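Local coordinates for FMN-dependent nitronate monooxygenase (Shewanella oneidensis, PDB 5LSM), which uses FMN to oxidise nitronates with molecular oxygen, probably acting on propionate 3-nitronate and so serving in detoxification, at the interface of chains A and B. Sequence-based numbering; all coordinates share one arbitrary frame. Chains: chain A/B, FMN-dependent nitronate monooxygenase.

The interface of chains A and B. Residues chain A 178, 217, 326-328; chain B 199, 202-203.
With CG set opposite its own carbonyl carbon (chi1 -73°) and the chain extended beyond it, B:Gln203 reaches from helix 197-207 to the loop segment A:Gln326 to A:Ala328. In A:Asn327, CG lies opposite the backbone N (chi1 -165°), bringing its carboxamide over that of B:Gln203. The evidence for stacking is the 9° between the two amide planes, together with 3.7 Å from A:Asn327 CG to B:Gln203 CD; the side chains run past each other in opposite directions. Both N-H groups of the B:Gln203 amide are used. NE2 donates across the interface to the backbone O of A:Gln326 at 3.0 Å, the donor lying somewhat tilted from that carbonyl plane. It also donates within its own helix to B:Ser199 O at 2.8 Å, approaching from above that carbonyl plane. Both acceptors lie close to the plane of the B:Gln203 amide, so the pair should hold its rotation, and OE1 is turned toward water 1, with 2.7 Å from B:Gln203 OE1 to the water oxygen. Water 1 in turn lies 3.0 Å from A:Ala328 N, completing a bridge between the chains. A leucine in place of B:Gln203 would probably leave A:Gln326 O without this cross-chain donor and break the water link to A:Ala328 N. One turn earlier on the helix, B:Ser199 packs its OG against the aliphatic part of A:Glu178, 3.4 Å from CG, a van der Waals contact. The same hydroxyl meets water 2, which A:Asn327 ND2 also contacts. The patch is one part of a two-fold symmetric interface between identical chains and recurs with the chains exchanged; the pair may or may not be the functional dimer. A:Gly217 belongs to the FMN site, so this part of the interface probably lies next to the cofactor pocket, and its backbone O lies 2.6 Å from water 2.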
ATOM      1  N   GLU A 178       0.919   4.836  -1.875  1.00 29.27           N
ATOM      2  CA  GLU A 178       0.659   5.022  -3.309  1.00 29.64           C
ATOM      3  C   GLU A 178       1.117   6.391  -3.812  1.00 30.07           C
ATOM      4  O   GLU A 178       1.363   6.552  -4.995  1.00 29.75           O
ATOM      5  CB  GLU A 178      -0.823   4.854  -3.612  1.00 32.16           C
ATOM      6  CG  GLU A 178      -1.356   3.447  -3.341  1.00 39.04           C
ATOM      7  CD  GLU A 178      -1.791   3.242  -1.896  1.00 38.99           C
ATOM      8  OE1 GLU A 178      -1.580   4.161  -1.078  1.00 41.00           O
ATOM      9  OE2 GLU A 178      -2.363   2.175  -1.582  1.00 46.81           O
ATOM     10  N   GLY A 217      -3.098   8.267  -4.680  1.00 31.80           N
ATOM     11  CA  GLY A 217      -3.950   7.474  -5.573  1.00 31.13           C
ATOM     12  C   GLY A 217      -5.345   8.032  -5.775  1.00 30.69           C
ATOM     13  O   GLY A 217      -6.228   7.342  -6.296  1.00 31.44           O
ATOM     14  N   GLN A 326       1.122   5.484  -7.712  1.00 25.63           N
ATOM     15  CA  GLN A 326       0.899   4.135  -8.195  1.00 28.33           C
ATOM     16  C   GLN A 326      -0.336   4.021  -9.075  1.00 27.98           C
ATOM     17  O   GLN A 326      -0.597   2.942  -9.634  1.00 28.66           O
ATOM     18  CB  GLN A 326       0.785   3.157  -7.052  1.00 30.44           C
ATOM     19  CG  GLN A 326       2.098   2.871  -6.362  1.00 31.66           C
ATOM     20  CD  GLN A 326       1.986   1.664  -5.456  1.00 31.96           C
ATOM     21  OE1 GLN A 326       1.063   1.567  -4.628  1.00 32.00           O
ATOM     22  NE2 GLN A 326       2.837   0.686  -5.689  1.00 29.59           N
ATOM     23  N   ASN A 327      -1.040   5.138  -9.268  1.00 25.20           N
ATOM     24  CA  ASN A 327      -2.106   5.201 -10.245  1.00 28.95           C
ATOM     25  C   ASN A 327      -1.966   6.402 -11.204  1.00 32.43           C
ATOM     26  O   ASN A 327      -2.392   7.516 -10.871  1.00 27.12           O
ATOM     27  CB  ASN A 327      -3.461   5.228  -9.529  1.00 28.73           C
ATOM     28  CG  ASN A 327      -4.614   4.932 -10.458  1.00 29.03           C
ATOM     29  OD1 ASN A 327      -4.537   5.189 -11.658  1.00 25.99           O
ATOM     30  ND2 ASN A 327      -5.701   4.387  -9.904  1.00 33.44           N
ATOM     31  N   ALA A 328      -1.445   6.140 -12.420  1.00 35.67           N
ATOM     32  CA  ALA A 328      -1.196   7.206 -13.438  1.00 39.99           C
ATOM     33  C   ALA A 328      -2.325   7.351 -14.473  1.00 37.41           C
ATOM     34  O   ALA A 328      -2.258   8.213 -15.344  1.00 38.19           O
ATOM     35  CB  ALA A 328       0.132   6.978 -14.155  1.00 33.56           C
TER
ATOM     36  N   SER B 199      -5.083   1.559  -5.238  1.00 28.09           N
ATOM     37  CA  SER B 199      -4.643   1.687  -6.617  1.00 28.74           C
ATOM     38  C   SER B 199      -4.777   0.400  -7.441  1.00 27.31           C
ATOM     39  O   SER B 199      -4.984   0.472  -8.637  1.00 24.74           O
ATOM     40  CB  SER B 199      -3.204   2.186  -6.632  1.00 30.33           C
ATOM     41  OG  SER B 199      -3.171   3.527  -6.178  1.00 35.41           O
ATOM     42  N   PRO B 202      -9.001  -0.369  -8.705  1.00 30.46           N
ATOM     43  CA  PRO B 202      -9.585   0.297  -9.884  1.00 27.99           C
ATOM     44  C   PRO B 202      -8.804   0.043 -11.166  1.00 30.47           C
ATOM     45  O   PRO B 202      -9.408   0.009 -12.258  1.00 35.84           O
ATOM     46  CB  PRO B 202      -9.559   1.779  -9.521  1.00 26.11           C
ATOM     47  CG  PRO B 202      -8.587   1.903  -8.404  1.00 30.59           C
ATOM     48  CD  PRO B 202      -8.606   0.601  -7.667  1.00 30.34           C
ATOM     49  N   GLN B 203      -7.499  -0.214 -11.051  1.00 27.22           N
ATOM     50  CA  GLN B 203      -6.718  -0.514 -12.233  1.00 27.19           C
ATOM     51  C   GLN B 203      -6.950  -1.928 -12.744  1.00 28.77           C
ATOM     52  O   GLN B 203      -7.088  -2.117 -13.942  1.00 29.60           O
ATOM     53  CB  GLN B 203      -5.246  -0.208 -12.018  1.00 28.96           C
ATOM     54  CG  GLN B 203      -4.982   1.300 -12.015  1.00 29.26           C
ATOM     55  CD  GLN B 203      -3.538   1.649 -11.707  1.00 28.01           C
ATOM     56  OE1 GLN B 203      -2.743   1.935 -12.611  1.00 25.25           O
ATOM     57  NE2 GLN B 203      -3.192   1.629 -10.429  1.00 26.24           N
TER
HETATM   58  O   HOH W   1      -0.524   3.353 -13.110  1.00 26.32           O
HETATM   59  O   HOH W   2      -5.712   4.852  -6.797  1.00 31.74           O